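Local coordinates for protein Aln2 (Streptomyces sp. CM020, PDB 6P7L) that belongs to the SnoaL-like branch of the NTF2-like superfamily and probably takes part in biosynthesis of the polyketide antibiotic alnumycin, at residues Gly114-Val124 with Val135-Val146. Sequence-based numbering, arbitrary orientation.
Sequences GTVSTSYYATV and VEPTCFVRDTLV
Tyr120 and Val141 lie midway along an antiparallel hairpin of strands 116-124 and 139-146, whose axes come within 4.7 Å, their directions 156° apart; hydrogen-bonded pairs (Val116 with Leu145, Thr118 with Asp143, Tyr120 with Val141, Ala122 with Cys139) alternate with non-hydrogen-bonded ones. Neighbouring residues therefore point alternately to the two faces of the sheet. On the face bearing Tyr120, Val141 and Asp143, Val141 sets its CB over one face of the Tyr120 ring, a CH-pi contact 3.8 Å from the centroid. Tyr120 holds CG between its backbone N and carbonyl carbon (chi1 50°), which lays the ring across the neighbouring strand and brings OH to Asp143 OD2 at 2.8 Å. The hydroxyl meets OD2 from above the carboxylate plane, with ring and carboxylate turned 69° apart. Tyr44 OH also bonds to OD2, while OD1 forms a salt bridge to Arg157; this buried carboxylate is thus held at both oxygens, OD2 by two tyrosine hydroxyls and OD1 by the arginine.

On the other face the rings of Tyr121 and Phe140 meet rim to rim, Tyr121 CE1 lying 3.6 Å from Phe140 CD2 with the planes inclined to each other. Ser119 CB approaches Phe140 CZ obliquely at 3.7 Å. Beyond Cys139 the regular pairing is broken, yet Thr123 OG1 still donates to Glu136 O (2.8 Å) and Glu136 N to Val124 O.

The hairpin lies inside the curved sheet expected of an NTF2-like fold, between strands 98-110 and 151-161. Helix 34-52 packs on the Tyr120 side, where Leu145 touches Phe43 and Tyr44, whereas His49 of the second subunit meets the rings of both Tyr121 and Phe140.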
loop_
_atom_site.group_PDB
_atom_site.type_symbol
_atom_site.label_atom_id
_atom_site.label_comp_id
_atom_site.label_asym_id
_atom_site.label_seq_id
_atom_site.Cartn_x
_atom_site.Cartn_y
_atom_site.Cartn_z
ATOM N N GLY A 114 -9.420 -16.745 18.247
ATOM C CA GLY A 114 -8.964 -15.377 18.184
ATOM C C GLY A 114 -7.569 -15.184 17.628
ATOM O O GLY A 114 -7.155 -14.039 17.401
ATOM N N THR A 115 -6.826 -16.253 17.393
ATOM C CA THR A 115 -5.520 -16.104 16.773
ATOM C C THR A 115 -5.680 -15.626 15.333
ATOM O O THR A 115 -6.517 -16.138 14.572
ATOM C CB THR A 115 -4.757 -17.427 16.797
ATOM O OG1 THR A 115 -4.594 -17.845 18.160
ATOM C CG2 THR A 115 -3.412 -17.232 16.154
ATOM N N VAL A 116 -4.870 -14.647 14.964
ATOM C CA VAL A 116 -4.914 -14.025 13.647
ATOM C C VAL A 116 -3.669 -14.381 12.851
ATOM O O VAL A 116 -2.545 -14.243 13.343
ATOM C CB VAL A 116 -5.055 -12.494 13.765
ATOM C CG1 VAL A 116 -5.073 -11.902 12.391
ATOM C CG2 VAL A 116 -6.286 -12.139 14.576
ATOM N N SER A 117 -3.860 -14.866 11.626
ATOM C CA SER A 117 -2.755 -15.180 10.722
ATOM C C SER A 117 -2.800 -14.185 9.574
ATOM O O SER A 117 -3.865 -13.977 8.981
ATOM C CB SER A 117 -2.868 -16.616 10.172
ATOM O OG SER A 117 -2.730 -17.578 11.191
ATOM N N THR A 118 -1.659 -13.588 9.253
ATOM C CA THR A 118 -1.564 -12.714 8.095
ATOM C C THR A 118 -0.399 -13.127 7.194
ATOM O O THR A 118 0.566 -13.779 7.615
ATOM C CB THR A 118 -1.409 -11.235 8.493
ATOM O OG1 THR A 118 -0.086 -11.041 9.012
ATOM C CG2 THR A 118 -2.470 -10.790 9.524
ATOM N N SER A 119 -0.501 -12.745 5.922
ATOM C CA SER A 119 0.582 -12.898 4.955
ATOM C C SER A 119 0.551 -11.641 4.110
ATOM O O SER A 119 -0.528 -11.113 3.789
ATOM C CB SER A 119 0.435 -14.160 4.087
ATOM O OG SER A 119 -0.528 -13.990 3.046
ATOM N N TYR A 120 1.732 -11.140 3.788
ATOM C CA TYR A 120 1.773 -9.893 3.035
ATOM C C TYR A 120 3.125 -9.717 2.372
ATOM O O TYR A 120 4.099 -10.411 2.685
ATOM C CB TYR A 120 1.491 -8.697 3.927
ATOM C CG TYR A 120 2.291 -8.607 5.199
ATOM C CD1 TYR A 120 1.900 -9.305 6.339
ATOM C CD2 TYR A 120 3.414 -7.790 5.279
ATOM C CE1 TYR A 120 2.594 -9.171 7.534
ATOM C CE2 TYR A 120 4.122 -7.633 6.461
ATOM C CZ TYR A 120 3.713 -8.351 7.592
ATOM O OH TYR A 120 4.409 -8.222 8.776
ATOM N N TYR A 121 3.153 -8.779 1.428
ATOM C CA TYR A 121 4.384 -8.318 0.823
ATOM C C TYR A 121 4.957 -7.166 1.654
ATOM O O TYR A 121 4.211 -6.324 2.150
ATOM C CB TYR A 121 4.126 -7.789 -0.583
ATOM C CG TYR A 121 3.542 -8.779 -1.591
ATOM C CD1 TYR A 121 3.464 -10.127 -1.319
ATOM C CD2 TYR A 121 3.087 -8.340 -2.823
ATOM C CE1 TYR A 121 2.965 -11.029 -2.265
ATOM C CE2 TYR A 121 2.573 -9.210 -3.755
ATOM C CZ TYR A 121 2.538 -10.563 -3.472
ATOM O OH TYR A 121 2.079 -11.443 -4.423
ATOM N N ALA A 122 6.277 -7.086 1.725
ATOM C CA ALA A 122 6.941 -5.977 2.390
ATOM C C ALA A 122 8.213 -5.586 1.662
ATOM O O ALA A 122 8.908 -6.417 1.077
ATOM C CB ALA A 122 7.273 -6.290 3.858
ATOM N N THR A 123 8.504 -4.286 1.724
ATOM C CA THR A 123 9.803 -3.780 1.329
ATOM C C THR A 123 10.136 -2.596 2.219
ATOM O O THR A 123 9.316 -2.140 3.018
ATOM C CB THR A 123 9.847 -3.407 -0.150
ATOM O OG1 THR A 123 11.200 -3.047 -0.499
ATOM C CG2 THR A 123 8.925 -2.281 -0.442
ATOM N N VAL A 124 11.379 -2.161 2.119
ATOM C CA VAL A 124 11.883 -1.007 2.854
ATOM C C VAL A 124 12.501 -0.059 1.843
ATOM O O VAL A 124 13.352 -0.467 1.033
ATOM C CB VAL A 124 12.900 -1.415 3.928
ATOM C CG1 VAL A 124 13.439 -0.200 4.627
ATOM C CG2 VAL A 124 12.220 -2.335 4.921
ATOM N N VAL A 135 15.623 0.940 -2.671
ATOM C CA VAL A 135 14.538 -0.010 -2.413
ATOM C C VAL A 135 15.146 -1.366 -2.090
ATOM O O VAL A 135 15.865 -1.945 -2.918
ATOM C CB VAL A 135 13.563 -0.099 -3.589
ATOM C CG1 VAL A 135 12.458 -1.088 -3.293
ATOM C CG2 VAL A 135 13.004 1.262 -3.929
ATOM N N GLU A 136 14.857 -1.869 -0.895
ATOM C CA GLU A 136 15.403 -3.148 -0.467
ATOM C C GLU A 136 14.667 -4.326 -1.109
ATOM O O GLU A 136 13.520 -4.195 -1.554
ATOM C CB GLU A 136 15.368 -3.236 1.052
ATOM C CG GLU A 136 16.367 -2.294 1.704
ATOM C CD GLU A 136 16.651 -2.633 3.166
ATOM O OE1 GLU A 136 15.849 -3.397 3.754
ATOM O OE2 GLU A 136 17.672 -2.147 3.696
ATOM N N PRO A 137 15.329 -5.486 -1.195
ATOM C CA PRO A 137 14.669 -6.662 -1.775
ATOM C C PRO A 137 13.309 -6.898 -1.128
ATOM O O PRO A 137 13.134 -6.796 0.094
ATOM C CB PRO A 137 15.643 -7.814 -1.491
ATOM C CG PRO A 137 16.914 -7.167 -0.991
ATOM C CD PRO A 137 16.706 -5.750 -0.717
ATOM N N THR A 138 12.339 -7.259 -1.956
ATOM C CA THR A 138 11.028 -7.487 -1.395
ATOM C C THR A 138 11.024 -8.785 -0.588
ATOM O O THR A 138 11.872 -9.663 -0.752
ATOM C CB THR A 138 9.988 -7.501 -2.498
ATOM O OG1 THR A 138 10.353 -8.442 -3.484
ATOM C CG2 THR A 138 9.895 -6.156 -3.170
ATOM N N CYS A 139 10.089 -8.849 0.354
ATOM C CA CYS A 139 9.902 -9.979 1.251
ATOM C C CYS A 139 8.453 -10.437 1.218
ATOM O O CYS A 139 7.523 -9.644 1.025
ATOM C CB CYS A 139 10.229 -9.600 2.723
ATOM S SG CYS A 139 11.961 -9.205 3.018
ATOM N N PHE A 140 8.270 -11.717 1.478
ATOM C CA PHE A 140 6.964 -12.268 1.779
ATOM C C PHE A 140 6.952 -12.634 3.244
ATOM O O PHE A 140 7.786 -13.432 3.700
ATOM C CB PHE A 140 6.669 -13.482 0.941
ATOM C CG PHE A 140 5.234 -13.921 1.016
ATOM C CD1 PHE A 140 4.795 -14.785 2.000
ATOM C CD2 PHE A 140 4.320 -13.439 0.104
ATOM C CE1 PHE A 140 3.470 -15.200 2.053
ATOM C CE2 PHE A 140 2.964 -13.853 0.159
ATOM C CZ PHE A 140 2.567 -14.725 1.133
ATOM N N VAL A 141 6.003 -12.053 3.976
ATOM C CA VAL A 141 5.977 -12.117 5.429
ATOM C C VAL A 141 4.736 -12.874 5.878
ATOM O O VAL A 141 3.639 -12.676 5.337
ATOM C CB VAL A 141 6.009 -10.713 6.060
ATOM C CG1 VAL A 141 6.158 -10.863 7.553
ATOM C CG2 VAL A 141 7.142 -9.926 5.507
ATOM N N ARG A 142 4.915 -13.745 6.869
ATOM C CA ARG A 142 3.809 -14.432 7.527
ATOM C C ARG A 142 3.889 -14.143 9.024
ATOM O O ARG A 142 4.909 -14.421 9.666
ATOM C CB ARG A 142 3.819 -15.942 7.259
ATOM C CG ARG A 142 3.485 -16.315 5.838
ATOM C CD ARG A 142 3.083 -17.752 5.715
ATOM N NE ARG A 142 2.424 -17.988 4.428
ATOM C CZ ARG A 142 3.053 -18.173 3.279
ATOM N NH1 ARG A 142 4.375 -18.155 3.232
ATOM N NH2 ARG A 142 2.348 -18.375 2.182
ATOM N N ASP A 143 2.799 -13.611 9.585
ATOM C CA ASP A 143 2.715 -13.305 11.003
ATOM C C ASP A 143 1.598 -14.097 11.672
ATOM O O ASP A 143 0.599 -14.457 11.041
ATOM C CB ASP A 143 2.378 -11.813 11.259
ATOM C CG ASP A 143 3.533 -10.872 11.023
ATOM O OD1 ASP A 143 4.705 -11.316 11.025
ATOM O OD2 ASP A 143 3.209 -9.662 10.799
ATOM N N THR A 144 1.718 -14.301 12.977
ATOM C CA THR A 144 0.549 -14.612 13.788
ATOM C C THR A 144 0.447 -13.534 14.858
ATOM O O THR A 144 1.473 -13.090 15.414
ATOM C CB THR A 144 0.591 -16.002 14.450
ATOM O OG1 THR A 144 1.560 -16.005 15.499
ATOM C CG2 THR A 144 0.894 -17.068 13.426
ATOM N N LEU A 145 -0.786 -13.095 15.100
ATOM C CA LEU A 145 -1.103 -12.119 16.129
ATOM C C LEU A 145 -2.047 -12.747 17.141
ATOM O O LEU A 145 -2.871 -13.617 16.814
ATOM C CB LEU A 145 -1.753 -10.850 15.541
ATOM C CG LEU A 145 -1.113 -10.306 14.274
ATOM C CD1 LEU A 145 -1.988 -9.230 13.630
ATOM C CD2 LEU A 145 0.267 -9.804 14.575
ATOM N N VAL A 146 -1.933 -12.284 18.382
ATOM C CA VAL A 146 -2.787 -12.763 19.456
ATOM C C VAL A 146 -3.276 -11.558 20.243
ATOM O O VAL A 146 -2.655 -10.499 20.246
ATOM C CB VAL A 146 -2.066 -13.760 20.374
ATOM C CG1 VAL A 146 -1.697 -15.017 19.612
ATOM C CG2 VAL A 146 -0.832 -13.111 21.042
#